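PDB 3LID: putative sensory box/GGDEF family protein from Vibrio parahaemolyticus, which probably senses an extracellular signal through a PDC-fold (Cache-type) sensor domain and, as a whole protein, is thought to make cyclic di-GMP from two GTP. Local coordinates for residues 64-69 with 91-96; 246-251 with 262-267. All coordinates share one frame; numbering follows the deposited sequence. Where two conformers were deposited one is given.

How the contacts relate
Contact 1 closes before contact 2 opens along the chain, and the two lie on opposite sides of its centre, with about 40 Å between their centres and about 26 Å between nearest atoms. No sheet is shared. In contact 1, helix 59-76 packs on strand 91-98 of the seven-stranded antiparallel sheet; contact 2 pairs strands 246-254 and 260-268 in the other antiparallel sheet, which is branched or curled. Both belong to the extracellular sensor domain, and the two separate sheets are consistent with two PDC-like modules in series. Helix 9-45 packs against the second sheet, where it touches side chains of contact 2. Each contact is buried and so probably belongs to the core of a different module.

Contact 1: 64-69 with 91-96; sequences ILENMW and EKVRIK
The W69 side chain projects from helix 59-76 toward strand 93-96, its CG anti to the carbonyl carbon (chi1 -78°). Its CB is already in contact, 3.6 Å from CG1 of I95, which lies near the indole plane at the ring edge. Further out, CE3 sits between the two strand residues, 3.8 Å from V93 CG1 and 4.1 Å from I95 CG1. CZ3 then reaches V93 CG1 at 3.6 Å, an oblique approach to the ring. L65 of the same helix lays CD1 over one indole face, offset toward the rim, while its CD2 meets V93 CG2. Along the flank, CB and CG of E66 rest on I95 CD1. Beyond them a water donates to E66 OE2 (2.8 Å) and accepts from the backbone N of R94 (2.9 Å), a polar link across an otherwise apolar contact. The axes of helix 64-69 and strand 93-96 come within 8.8 Å and cross at -29°, so both head roughly the same way. This is a helix packed on one face of the antiparallel sheet of a PDC-fold domain: W69 also packs on I82 and F84 of strand 79-86, Y53 of helix 48-55 touches L65 and V93, and P106 of strand 103-106 borders E66 and I95.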
# COMPACT_ATOMS: atom_id res chain seq x y z
N ILE A 64 1.58 -21.82 18.26
CA ILE A 64 2.81 -21.83 17.52
C ILE A 64 2.66 -20.96 16.25
O ILE A 64 3.58 -20.16 15.93
CB ILE A 64 3.19 -23.27 17.16
CG1 ILE A 64 3.63 -23.93 18.49
CG2 ILE A 64 4.30 -23.35 16.13
CD1 ILE A 64 3.69 -25.48 18.34
N LEU A 65 1.54 -21.13 15.55
CA LEU A 65 1.29 -20.37 14.31
C LEU A 65 1.22 -18.86 14.65
O LEU A 65 1.86 -18.05 13.99
CB LEU A 65 -0.04 -20.78 13.68
CG LEU A 65 -0.41 -20.03 12.41
CD1 LEU A 65 0.68 -20.23 11.35
CD2 LEU A 65 -1.76 -20.62 11.87
N GLU A 66 0.47 -18.50 15.69
CA GLU A 66 0.29 -17.10 16.07
C GLU A 66 1.66 -16.47 16.43
O GLU A 66 1.97 -15.35 16.02
CB GLU A 66 -0.56 -16.99 17.29
CG GLU A 66 -2.09 -17.19 16.93
CD GLU A 66 -3.01 -17.24 18.15
OE1 GLU A 66 -2.53 -17.53 19.28
OE2 GLU A 66 -4.21 -16.95 17.94
N ASN A 67 2.47 -17.21 17.17
CA ASN A 67 3.80 -16.69 17.56
C ASN A 67 4.66 -16.48 16.33
O ASN A 67 5.41 -15.49 16.27
CB ASN A 67 4.47 -17.65 18.57
CG ASN A 67 3.79 -17.57 19.93
OD1 ASN A 67 3.02 -16.68 20.14
ND2 ASN A 67 4.01 -18.54 20.80
N MET A 68 4.59 -17.41 15.36
CA MET A 68 5.36 -17.27 14.16
C MET A 68 4.89 -16.03 13.37
O MET A 68 5.74 -15.17 12.94
CB MET A 68 5.19 -18.54 13.31
CG MET A 68 6.12 -18.66 12.11
SD MET A 68 5.54 -17.93 10.59
CE MET A 68 4.29 -19.15 9.95
N TRP A 69 3.58 -15.92 13.16
CA TRP A 69 3.08 -14.77 12.39
C TRP A 69 3.39 -13.45 13.11
O TRP A 69 3.65 -12.46 12.44
CB TRP A 69 1.58 -14.92 12.17
CG TRP A 69 1.29 -15.88 11.09
CD1 TRP A 69 2.18 -16.68 10.40
CD2 TRP A 69 -0.01 -16.21 10.58
NE1 TRP A 69 1.50 -17.43 9.47
CE2 TRP A 69 0.17 -17.12 9.53
CE3 TRP A 69 -1.28 -15.74 10.86
CZ2 TRP A 69 -0.91 -17.66 8.80
CZ3 TRP A 69 -2.37 -16.22 10.12
CH2 TRP A 69 -2.16 -17.18 9.11
N GLU A 91 -12.89 -15.44 10.04
CA GLU A 91 -11.50 -15.36 10.52
C GLU A 91 -11.26 -16.44 11.58
O GLU A 91 -12.07 -16.56 12.54
CB GLU A 91 -11.27 -14.02 11.17
CG GLU A 91 -11.38 -12.83 10.12
CD GLU A 91 -11.35 -11.48 10.77
OE1 GLU A 91 -11.91 -11.35 11.89
OE2 GLU A 91 -10.75 -10.51 10.13
N LYS A 92 -10.18 -17.18 11.44
CA LYS A 92 -9.84 -18.26 12.41
C LYS A 92 -8.52 -17.88 13.11
O LYS A 92 -8.32 -18.22 14.33
CB LYS A 92 -9.63 -19.57 11.70
CG LYS A 92 -10.87 -20.08 10.90
CD LYS A 92 -12.01 -20.37 11.82
CE LYS A 92 -11.54 -21.37 12.84
NZ LYS A 92 -12.72 -22.05 13.36
N VAL A 93 -7.64 -17.17 12.38
CA VAL A 93 -6.33 -16.79 12.96
C VAL A 93 -6.15 -15.36 12.57
O VAL A 93 -6.34 -15.02 11.39
CB VAL A 93 -5.14 -17.57 12.40
CG1 VAL A 93 -3.90 -17.19 13.22
CG2 VAL A 93 -5.36 -19.12 12.58
N ARG A 94 -5.89 -14.49 13.54
CA ARG A 94 -5.77 -13.07 13.18
C ARG A 94 -4.66 -12.42 14.02
O ARG A 94 -4.80 -12.27 15.25
CB ARG A 94 -7.10 -12.39 13.53
CG ARG A 94 -7.10 -10.89 13.25
CD ARG A 94 -8.52 -10.32 13.28
NE ARG A 94 -8.49 -8.91 12.94
CZ ARG A 94 -9.17 -7.94 13.57
NH1 ARG A 94 -9.98 -8.18 14.62
NH2 ARG A 94 -9.00 -6.67 13.15
N ILE A 95 -3.56 -12.08 13.34
CA ILE A 95 -2.47 -11.37 14.03
C ILE A 95 -2.60 -9.95 13.55
O ILE A 95 -2.77 -9.72 12.36
CB ILE A 95 -1.12 -12.00 13.61
CG1 ILE A 95 -0.93 -13.42 14.25
CG2 ILE A 95 0.08 -11.06 13.84
CD1 ILE A 95 -1.33 -13.62 15.57
N LYS A 96 -2.47 -9.03 14.49
CA LYS A 96 -2.52 -7.57 14.17
C LYS A 96 -1.16 -7.00 14.57
O LYS A 96 -0.56 -7.46 15.56
CB LYS A 96 -3.63 -6.82 14.95
CG LYS A 96 -5.00 -7.42 14.57
CD LYS A 96 -6.02 -6.78 15.41
CE LYS A 96 -6.20 -5.29 14.87
NZ LYS A 96 -7.44 -4.61 15.48
O HOH W 1 -5.89 -15.50 16.23

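Contact 2: 246-251 with 262-267; sequences HLIAFS and HLIIDL
At the start of the strand, the CA-H of H246 makes a contact with L267 O. L247 then forms a hydrogen-bonded pair with L267: its N donates to L267 O at 2.8 Å, nearly along the C=O axis, and L267 N returns the bond. I248 faces D266 in a non-hydrogen-bonded pair and places its CG2 3.8 Å from I264 CG2, the two side chains lying alongside each other. At A249 the straightest bond occurs, I265 N to A249 O at 172°. F250 has CG in the crowded position between backbone N and carbonyl carbon (chi1 48°); the ring leads off toward R232 and V233 while CB meets I264 CD1 at 3.6 Å. S251 closes the run: its O accepts from L263 N at 2.8 Å, with the donor 34° out of the carbonyl plane. L247, A249 and S251 share one face with L263, I265 and L267, where A19 and L23 of helix 9-45 pack; D266 OD2, on the other face, is hydrogen-bonded to Y226 OH. Six backbone hydrogen bonds thus fix the register of this antiparallel hairpin, whose apolar side chains lie between helix 9-45 on one face and Y226, I229 and helix 230-234 on the other, while H246 and D266 stay partly exposed.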
# COMPACT_ATOMS: atom_id res chain seq x y z
N HIS A 246 1.91 25.44 -11.06
CA HIS A 246 2.40 24.19 -10.46
C HIS A 246 3.27 23.50 -11.48
O HIS A 246 2.91 23.40 -12.68
CB HIS A 246 1.21 23.28 -10.06
CG HIS A 246 0.63 23.62 -8.72
ND1 HIS A 246 -0.24 24.68 -8.53
CD2 HIS A 246 0.82 23.06 -7.50
CE1 HIS A 246 -0.54 24.77 -7.25
NE2 HIS A 246 0.11 23.82 -6.60
N LEU A 247 4.36 22.93 -11.00
CA LEU A 247 5.14 21.96 -11.77
C LEU A 247 4.74 20.58 -11.24
O LEU A 247 4.74 20.39 -10.03
CB LEU A 247 6.60 22.12 -11.40
CG LEU A 247 7.46 20.95 -11.91
CD1 LEU A 247 7.47 20.80 -13.47
CD2 LEU A 247 8.89 21.09 -11.34
N ILE A 248 4.29 19.71 -12.12
CA ILE A 248 3.95 18.35 -11.67
C ILE A 248 4.87 17.41 -12.47
O ILE A 248 4.88 17.42 -13.74
CB ILE A 248 2.52 18.02 -12.03
CG1 ILE A 248 1.58 18.99 -11.29
CG2 ILE A 248 2.19 16.56 -11.60
CD1 ILE A 248 0.26 18.78 -11.71
N ALA A 249 5.64 16.59 -11.74
CA ALA A 249 6.39 15.54 -12.33
C ALA A 249 5.68 14.22 -11.97
O ALA A 249 5.11 14.14 -10.87
CB ALA A 249 7.83 15.53 -11.82
N PHE A 250 5.63 13.31 -12.93
CA PHE A 250 4.79 12.12 -12.73
C PHE A 250 5.45 10.90 -13.33
O PHE A 250 6.28 10.94 -14.28
CB PHE A 250 3.41 12.34 -13.40
CG PHE A 250 3.51 12.89 -14.85
CD1 PHE A 250 3.67 12.04 -15.94
CD2 PHE A 250 3.43 14.29 -15.07
CE1 PHE A 250 3.80 12.58 -17.26
CE2 PHE A 250 3.55 14.81 -16.36
CZ PHE A 250 3.74 13.97 -17.42
N SER A 251 5.12 9.74 -12.74
CA SER A 251 5.57 8.50 -13.30
C SER A 251 4.49 7.49 -12.87
O SER A 251 3.58 7.83 -12.08
CB SER A 251 6.95 8.08 -12.79
OG SER A 251 6.82 7.84 -11.39
N HIS A 262 0.00 5.97 -9.73
CA HIS A 262 0.80 7.13 -10.28
C HIS A 262 1.51 7.82 -9.17
O HIS A 262 0.94 8.10 -8.12
CB HIS A 262 -0.18 8.11 -10.96
CG HIS A 262 -1.03 7.46 -12.00
ND1 HIS A 262 -0.49 6.92 -13.16
CD2 HIS A 262 -2.38 7.28 -12.09
CE1 HIS A 262 -1.47 6.43 -13.91
NE2 HIS A 262 -2.62 6.65 -13.30
N LEU A 263 2.81 8.06 -9.36
CA LEU A 263 3.58 8.70 -8.33
C LEU A 263 3.75 10.16 -8.83
O LEU A 263 4.13 10.38 -9.98
CB LEU A 263 4.99 8.08 -8.22
CG LEU A 263 5.09 6.74 -7.45
CD1 LEU A 263 4.05 5.72 -7.91
CD2 LEU A 263 6.53 6.20 -7.72
N ILE A 264 3.48 11.09 -7.95
CA ILE A 264 3.43 12.54 -8.32
C ILE A 264 4.27 13.35 -7.43
O ILE A 264 4.24 13.21 -6.21
CB ILE A 264 2.00 13.01 -8.18
CG1 ILE A 264 1.03 12.18 -9.06
CG2 ILE A 264 1.83 14.56 -8.42
CD1 ILE A 264 1.23 12.26 -10.51
N ILE A 265 5.03 14.31 -8.03
CA ILE A 265 5.67 15.33 -7.26
C ILE A 265 5.05 16.62 -7.81
O ILE A 265 5.17 16.89 -8.99
CB ILE A 265 7.21 15.33 -7.44
CG1 ILE A 265 7.75 14.07 -6.78
CG2 ILE A 265 7.87 16.57 -6.73
CD1 ILE A 265 9.20 13.81 -6.98
N ASP A 266 4.34 17.33 -6.94
CA ASP A 266 3.55 18.52 -7.31
C ASP A 266 4.12 19.67 -6.47
O ASP A 266 4.03 19.66 -5.26
CB ASP A 266 2.04 18.24 -7.07
CG ASP A 266 1.16 19.47 -7.13
OD1 ASP A 266 1.69 20.60 -7.32
OD2 ASP A 266 -0.07 19.30 -6.94
N LEU A 267 4.78 20.64 -7.12
CA LEU A 267 5.33 21.80 -6.40
C LEU A 267 4.72 23.10 -6.97
O LEU A 267 4.63 23.28 -8.21
CB LEU A 267 6.82 21.89 -6.66
CG LEU A 267 7.56 20.70 -6.04
CD1 LEU A 267 8.83 20.46 -6.83
CD2 LEU A 267 7.81 21.07 -4.60